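VAO-type flavoprotein oxidase VAO615 (Myceliophthora thermophila, PDB 6F72) is probably a secreted oxidoreductase with one bicovalently bound FAD that reacts rapidly with molecular oxygen once reduced, its substrate still unknown. Local coordinates at residues 44-47 with 48-52; 134-137 with 138-142; 199-203 with 204-208. One frame throughout, in Å; residues are numbered along the deposited sequence.

Contact 1 of 3, residues 44-47 with 48-52; sequences AKLN and KTLNG. With NAG (2-acetamido-2-deoxy-beta-D-glucopyranose), chain B.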
loop_
_atom_site.group_PDB
_atom_site.type_symbol
_atom_site.label_atom_id
_atom_site.label_comp_id
_atom_site.label_asym_id
_atom_site.label_seq_id
_atom_site.Cartn_x
_atom_site.Cartn_y
_atom_site.Cartn_z
ATOM N N ALA A 44 0.227 31.069 12.536
ATOM C CA ALA A 44 -0.235 32.087 11.582
ATOM C C ALA A 44 0.874 32.539 10.610
ATOM O O ALA A 44 0.629 32.682 9.416
ATOM C CB ALA A 44 -0.834 33.289 12.308
ATOM N N LYS A 45 2.078 32.744 11.140
ATOM C CA LYS A 45 3.258 33.148 10.370
ATOM C C LYS A 45 3.641 32.072 9.328
ATOM O O LYS A 45 3.986 32.408 8.188
ATOM C CB LYS A 45 4.406 33.475 11.344
ATOM C CG LYS A 45 5.810 33.650 10.771
ATOM C CD LYS A 45 6.849 33.103 11.750
ATOM C CE LYS A 45 7.077 31.598 11.563
ATOM N NZ LYS A 45 7.396 30.857 12.823
ATOM N N LEU A 46 3.561 30.795 9.720
ATOM C CA LEU A 46 3.702 29.685 8.772
ATOM C C LEU A 46 2.568 29.712 7.746
ATOM O O LEU A 46 2.812 29.569 6.545
ATOM C CB LEU A 46 3.780 28.312 9.477
ATOM C CG LEU A 46 3.795 27.041 8.600
ATOM C CD1 LEU A 46 4.997 26.971 7.661
ATOM C CD2 LEU A 46 3.696 25.771 9.429
ATOM N N ASN A 47 1.342 29.924 8.225
ATOM C CA ASN A 47 0.165 29.986 7.360
ATOM C C ASN A 47 0.259 31.081 6.268
ATOM O O ASN A 47 -0.201 30.871 5.139
ATOM C CB ASN A 47 -1.110 30.141 8.194
ATOM C CG ASN A 47 -2.362 29.762 7.427
ATOM O OD1 ASN A 47 -2.291 29.132 6.373
ATOM N ND2 ASN A 47 -3.526 30.147 7.963
ATOM N N LYS A 48 0.856 32.228 6.617
ATOM C CA LYS A 48 1.133 33.308 5.657
ATOM C C LYS A 48 2.101 32.837 4.559
ATOM O O LYS A 48 1.760 32.879 3.374
ATOM C CB LYS A 48 1.689 34.545 6.375
ATOM C CG LYS A 48 1.822 35.784 5.501
ATOM C CD LYS A 48 2.704 36.828 6.173
ATOM C CE LYS A 48 2.982 38.024 5.278
ATOM N NZ LYS A 48 1.900 39.042 5.329
ATOM N N THR A 49 3.283 32.372 4.982
ATOM C CA THR A 49 4.291 31.751 4.116
ATOM C C THR A 49 3.673 30.722 3.163
ATOM O O THR A 49 4.026 30.678 1.976
ATOM C CB THR A 49 5.403 31.065 4.945
ATOM O OG1 THR A 49 5.793 31.911 6.030
ATOM C CG2 THR A 49 6.619 30.797 4.094
ATOM N N LEU A 50 2.744 29.922 3.690
ATOM C CA LEU A 50 2.034 28.882 2.935
ATOM C C LEU A 50 0.854 29.376 2.091
ATOM O O LEU A 50 0.115 28.557 1.518
ATOM C CB LEU A 50 1.548 27.784 3.892
ATOM C CG LEU A 50 2.605 26.912 4.564
ATOM C CD1 LEU A 50 1.942 25.916 5.510
ATOM C CD2 LEU A 50 3.460 26.187 3.533
ATOM N N ASN A 51 0.665 30.702 2.042
ATOM C CA ASN A 51 -0.381 31.336 1.219
ATOM C C ASN A 51 -1.801 30.848 1.657
ATOM O O ASN A 51 -2.687 30.592 0.837
ATOM C CB ASN A 51 0.011 31.089 -0.266
ATOM C CG ASN A 51 -1.125 31.274 -1.261
ATOM O OD1 ASN A 51 -1.880 32.251 -1.216
ATOM N ND2 ASN A 51 -1.227 30.328 -2.200
ATOM N N GLY A 52 -1.994 30.707 2.972
ATOM C CA GLY A 52 -3.254 30.206 3.537
ATOM C C GLY A 52 -3.490 28.694 3.515
ATOM O O GLY A 52 -4.606 28.237 3.786
HETATM C C1 NAG B . -4.816 29.867 7.369
HETATM C C2 NAG B . -6.003 29.439 8.252
HETATM C C3 NAG B . -7.195 29.073 7.372
HETATM C C4 NAG B . -7.611 30.229 6.454
HETATM C C5 NAG B . -6.425 30.875 5.705
HETATM C C6 NAG B . -6.717 32.349 5.425
HETATM C C7 NAG B . -5.000 28.408 10.281
HETATM C C8 NAG B . -4.729 27.096 10.960
HETATM N N2 NAG B . -5.639 28.317 9.108
HETATM O O3 NAG B . -8.300 28.711 8.202
HETATM O O4 NAG B . -8.617 29.770 5.526
HETATM O O5 NAG B . -5.166 30.884 6.411
HETATM O O6 NAG B . -7.631 32.477 4.331
HETATM O O7 NAG B . -4.641 29.463 10.784
#

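Contact 2 of 3, residues 134-137 with 138-142; sequences ADVQ and AALKF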
loop_
_atom_site.group_PDB
_atom_site.type_symbol
_atom_site.label_atom_id
_atom_site.label_comp_id
_atom_site.label_asym_id
_atom_site.label_seq_id
_atom_site.Cartn_x
_atom_site.Cartn_y
_atom_site.Cartn_z
ATOM N N ALA A 134 7.696 24.834 -2.770
ATOM C CA ALA A 134 7.857 25.950 -1.843
ATOM C C ALA A 134 7.150 25.697 -0.506
ATOM O O ALA A 134 7.737 25.913 0.560
ATOM C CB ALA A 134 7.382 27.243 -2.495
ATOM N N ASP A 135 5.917 25.191 -0.583
ATOM C CA ASP A 135 5.128 24.797 0.592
ATOM C C ASP A 135 5.860 23.800 1.496
ATOM O O ASP A 135 5.840 23.945 2.726
ATOM C CB ASP A 135 3.767 24.239 0.153
ATOM C CG ASP A 135 2.857 25.311 -0.423
ATOM O OD1 ASP A 135 3.190 26.506 -0.286
ATOM O OD2 ASP A 135 1.800 24.971 -0.996
ATOM N N VAL A 136 6.517 22.819 0.867
ATOM C CA VAL A 136 7.308 21.786 1.556
ATOM C C VAL A 136 8.548 22.413 2.195
ATOM O O VAL A 136 8.798 22.213 3.377
ATOM C CB VAL A 136 7.692 20.626 0.606
ATOM C CG1 VAL A 136 8.512 19.563 1.328
ATOM C CG2 VAL A 136 6.454 20.005 -0.018
ATOM N N GLN A 137 9.299 23.189 1.412
ATOM C CA GLN A 137 10.480 23.897 1.905
ATOM C C GLN A 137 10.149 24.770 3.117
ATOM O O GLN A 137 10.886 24.762 4.105
ATOM C CB GLN A 137 11.109 24.739 0.791
ATOM C CG GLN A 137 11.834 23.920 -0.277
ATOM C CD GLN A 137 12.129 24.710 -1.554
ATOM O OE1 GLN A 137 11.482 25.722 -1.848
ATOM N NE2 GLN A 137 13.108 24.232 -2.328
ATOM N N ALA A 138 9.040 25.506 3.029
ATOM C CA ALA A 138 8.547 26.340 4.128
ATOM C C ALA A 138 8.219 25.512 5.374
ATOM O O ALA A 138 8.680 25.839 6.475
ATOM C CB ALA A 138 7.329 27.142 3.684
ATOM N N ALA A 139 7.447 24.440 5.184
ATOM C CA ALA A 139 7.028 23.565 6.279
ATOM C C ALA A 139 8.201 22.878 6.975
ATOM O O ALA A 139 8.237 22.814 8.214
ATOM C CB ALA A 139 6.014 22.546 5.795
ATOM N N LEU A 140 9.156 22.398 6.171
ATOM C CA LEU A 140 10.397 21.803 6.675
ATOM C C LEU A 140 11.223 22.806 7.477
ATOM O O LEU A 140 11.716 22.476 8.552
ATOM C CB LEU A 140 11.237 21.204 5.533
ATOM C CG LEU A 140 10.741 19.973 4.758
ATOM C CD1 LEU A 140 11.618 19.708 3.540
ATOM C CD2 LEU A 140 10.682 18.724 5.628
ATOM N N LYS A 141 11.353 24.034 6.970
ATOM C CA LYS A 141 12.097 25.081 7.684
ATOM C C LYS A 141 11.446 25.377 9.029
ATOM O O LYS A 141 12.134 25.475 10.053
ATOM C CB LYS A 141 12.197 26.381 6.872
ATOM C CG LYS A 141 13.227 26.338 5.773
ATOM C CD LYS A 141 13.927 27.679 5.617
ATOM C CE LYS A 141 15.241 27.525 4.862
ATOM N NZ LYS A 141 16.140 26.493 5.466
ATOM N N PHE A 142 10.119 25.513 9.006
ATOM C CA PHE A 142 9.327 25.795 10.195
ATOM C C PHE A 142 9.453 24.674 11.223
ATOM O O PHE A 142 9.724 24.941 12.404
ATOM C CB PHE A 142 7.859 26.008 9.816
ATOM C CG PHE A 142 6.955 26.266 10.996
ATOM C CD1 PHE A 142 6.350 25.208 11.680
ATOM C CD2 PHE A 142 6.714 27.570 11.432
ATOM C CE1 PHE A 142 5.520 25.451 12.768
ATOM C CE2 PHE A 142 5.889 27.811 12.515
ATOM C CZ PHE A 142 5.292 26.750 13.184
#

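Contact 3 of 3, residues 199-203 with 204-208; sequences AGVEG and FEAYA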
loop_
_atom_site.group_PDB
_atom_site.type_symbol
_atom_site.label_atom_id
_atom_site.label_comp_id
_atom_site.label_asym_id
_atom_site.label_seq_id
_atom_site.Cartn_x
_atom_site.Cartn_y
_atom_site.Cartn_z
ATOM N N ALA A 199 2.433 13.781 -6.919
ATOM C CA ALA A 199 2.483 12.909 -5.745
ATOM C C ALA A 199 1.130 12.410 -5.203
ATOM O O ALA A 199 1.075 11.364 -4.552
ATOM C CB ALA A 199 3.289 13.575 -4.644
ATOM N N GLY A 200 0.056 13.146 -5.486
ATOM C CA GLY A 200 -1.292 12.791 -5.030
ATOM C C GLY A 200 -2.105 11.982 -6.026
ATOM O O GLY A 200 -3.246 11.639 -5.741
ATOM N N VAL A 201 -1.533 11.672 -7.192
ATOM C CA VAL A 201 -2.249 10.884 -8.214
ATOM C C VAL A 201 -2.559 9.477 -7.660
ATOM O O VAL A 201 -1.663 8.770 -7.174
ATOM C CB VAL A 201 -1.496 10.818 -9.578
ATOM C CG1 VAL A 201 -2.222 9.921 -10.583
ATOM C CG2 VAL A 201 -1.333 12.215 -10.174
ATOM N N GLU A 202 -3.840 9.119 -7.707
ATOM C CA GLU A 202 -4.327 7.830 -7.202
ATOM C C GLU A 202 -4.500 6.851 -8.353
ATOM O O GLU A 202 -4.566 7.266 -9.509
ATOM C CB GLU A 202 -5.644 8.019 -6.427
ATOM C CG GLU A 202 -5.476 8.848 -5.165
ATOM C CD GLU A 202 -6.783 9.146 -4.478
ATOM O OE1 GLU A 202 -7.256 8.290 -3.702
ATOM O OE2 GLU A 202 -7.339 10.241 -4.718
ATOM N N GLY A 203 -4.544 5.562 -8.043
ATOM C CA GLY A 203 -4.648 4.502 -9.049
ATOM C C GLY A 203 -5.646 4.766 -10.158
ATOM O O GLY A 203 -5.290 4.655 -11.334
ATOM N N PHE A 204 -6.865 5.168 -9.781
ATOM C CA PHE A 204 -7.956 5.473 -10.732
ATOM C C PHE A 204 -7.676 6.653 -11.672
ATOM O O PHE A 204 -8.119 6.649 -12.825
ATOM C CB PHE A 204 -9.308 5.635 -10.014
ATOM C CG PHE A 204 -9.442 6.900 -9.186
ATOM C CD1 PHE A 204 -9.036 6.930 -7.840
ATOM C CD2 PHE A 204 -10.019 8.052 -9.733
ATOM C CE1 PHE A 204 -9.183 8.087 -7.073
ATOM C CE2 PHE A 204 -10.168 9.212 -8.970
ATOM C CZ PHE A 204 -9.746 9.233 -7.641
ATOM N N GLU A 205 -6.949 7.646 -11.159
ATOM C CA GLU A 205 -6.489 8.782 -11.943
ATOM C C GLU A 205 -5.389 8.358 -12.922
ATOM O O GLU A 205 -5.459 8.687 -14.117
ATOM C CB GLU A 205 -6.043 9.924 -11.015
ATOM C CG GLU A 205 -7.225 10.704 -10.429
ATOM C CD GLU A 205 -6.935 11.391 -9.102
ATOM O OE1 GLU A 205 -5.912 11.081 -8.449
ATOM O OE2 GLU A 205 -7.746 12.252 -8.705
ATOM N N ALA A 206 -4.401 7.611 -12.424
ATOM C CA ALA A 206 -3.353 7.034 -13.273
ATOM C C ALA A 206 -3.940 6.190 -14.418
ATOM O O ALA A 206 -3.491 6.313 -15.559
ATOM C CB ALA A 206 -2.370 6.220 -12.440
ATOM N N TYR A 207 -4.962 5.385 -14.123
ATOM C CA TYR A 207 -5.593 4.500 -15.119
ATOM C C TYR A 207 -6.416 5.244 -16.153
ATOM O O TYR A 207 -6.358 4.896 -17.336
ATOM C CB TYR A 207 -6.465 3.418 -14.464
ATOM C CG TYR A 207 -5.732 2.479 -13.526
ATOM C CD1 TYR A 207 -4.345 2.276 -13.631
ATOM C CD2 TYR A 207 -6.427 1.779 -12.540
ATOM C CE1 TYR A 207 -3.675 1.426 -12.768
ATOM C CE2 TYR A 207 -5.763 0.917 -11.671
ATOM C CZ TYR A 207 -4.394 0.746 -11.790
ATOM O OH TYR A 207 -3.729 -0.105 -10.940
ATOM N N ALA A 208 -7.182 6.248 -15.707
ATOM C CA ALA A 208 -7.916 7.138 -16.612
ATOM C C ALA A 208 -6.952 7.841 -17.577
ATOM O O ALA A 208 -7.215 7.900 -18.781
ATOM C CB ALA A 208 -8.760 8.152 -15.835
#

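Contact 1 of 3, residues 44-47 with 48-52
The flat amide of N47 meets G52 at its oxygen end and the sugar at its nitrogen end. ND2 carries the N-acetylglucosamine through a 1.4 Å covalent bond to C1 of the sugar, while OD1 lies 3.1 Å from G52 C and accepts a hydrogen bond from the backbone of L54. That bond holds the amide against turning. G52 CA lies 3.5 Å from NAG O5; the residue's positive phi (79°) is one that glycine adopts easily. With chi1 of N47 at -161°, CG lies opposite the backbone N, and the amide end comes near G52. A second flat group, the peptide carbonyl of K45, is gripped from opposite faces of its plane by the two donors of T49, OG1 at 2.9 Å from K45 O and the backbone N at 3.3 Å from the same oxygen. A hydroxyl so placed suits the last turn of a helix, where it adds a second bond to one carbonyl.

On the buried flank L46 and L50 cross obliquely, L46 CG being 3.8 Å from L50 CD1; L46 packs on F142 and L50 on D135 and A138, all of helix 133-146. Cutting L50 back to an alanine is likely to cost L46 its partner along the helix and leave a gap beside D135.

The chain then leaves the helix as N51 takes a positive phi (61°), which asparagine tolerates well. N51 N bonds to K48 O at 2.8 Å, and G52 N bonds to N47 O, also at 2.8 Å. These paired bonds define a Schellman motif at the C-terminal end of helix 40-49, here joined to a glycosylated Asn-X-Thr sequon formed by N47, K48 and T49.

Contact 2 of 3, residues 134-137 with 138-142
A138 opens the second segment by giving its backbone N to A134 O, a bond of 2.8 Å. Its methyl rests by that same carbonyl and faces T49 and L50, a side where a small residue lets helix 40-49 come close. A139 follows with a bond from its N to D135 O (3.0 Å). Its buried methyl fits against L169 and L171 of the sheet beneath, so a short side chain suits this face too.

L140 makes the main side-chain contact. V136 and L140 lie side by side and point the same way, with V136 CG1 3.8 Å from L140 CD1. CG of L140 is set anti to its own carbonyl carbon (chi1 -67°), which lays it 3.3 Å from V136 O, while L140 N bonds to that oxygen at 2.8 Å. The paired branched chains share V257 as a neighbour, and L140 also reaches F552.

K141 N bonds to Q137 O at 3.0 Å, after which the lysine chain bends away toward solvent, as befits a charged residue on the outer face. Q137 turns its amide elsewhere, NE2 donating to G261 O. F142 closes the segment with a bond from its N to A138 O; its ring leaves this turn and meets W43.

Chemically, the i to i+4 bonds satisfy the backbone polar groups along this run, which allows the side chains to be sorted by face: A139, V136 and L140 into the packed interior, A134 and K141 outward, Q137 and A138 at the border, with the buried D135 carboxylate answered by the T131 hydroxyl.

Contact 3 of 3, residues 199-203 with 204-208
Backbone hydrogen bonds tie E202 and G203 to the first turn of the helix. A206 N meets E202 O at 2.9 Å in an almost straight line, E205 N adds a weak bond to the same oxygen, and Y207 N reaches G203 O at 2.9 Å. One side chain joins in: E205 OE1 accepts from E202 N at 2.9 Å, met nearly along the C-O axis. With E202 as N-cap, this is the side-chain-to-N-cap half of a capping box. A glutamate suits the place three residues on, since its extended chain, set with CG anti to the carbonyl carbon (chi1 -78°), reaches back to the N-H of E202.

Charge follows. E202 OE2 and E205 OE1 are 4.1 Å apart, their carboxylate planes turned 79° to each other. K177 forms salt bridges with both and also bonds to G200 O, so its ammonium probably offsets the repulsion between the two acids.

Apolar contact lies on another flank. V201 CG1 touches E205 CB at 3.8 Å and stands 4.1 Å from A206 CB. V201 precedes the N-cap and A206 is the fourth helical residue, the two positions of a hydrophobic staple.

The rings come last. CG of F204 sits between its backbone N and carbonyl carbon (chi1 71°), which brings the ring back alongside E202, with CE1 3.6 Å from E202 CB. The Y207 ring lays one face over G203 O, 3.1 Å from its plane, while its hydroxyl bonds to G220 O.

The half capping box and a contact resembling a hydrophobic staple fit a strand-turn-helix junction of the PCMH-type FAD-binding domain, leading from strand 193-198 into helix 203-212, with A199 touching the FAD.

In the fold
The contacts follow one another along the chain without overlap. Contacts 1 and 2 are neighbours, their centres 10 Å apart: helix 40-49 packs on helix 133-146, with L46 and K45 against the F142 ring and T49 against A138. Helix 133-146, on which the glycosylated helix 40-49 rests, itself packs on strand 169-172 of the sheet that also contains strand 126-129. Contact 3 belongs to the same domain as contact 2 but sits deeper, about 25 Å away between centres and 29 Å from contact 1. The series therefore runs from a sugar-bearing surface, through a packing helix, to a helix start beside the cofactor.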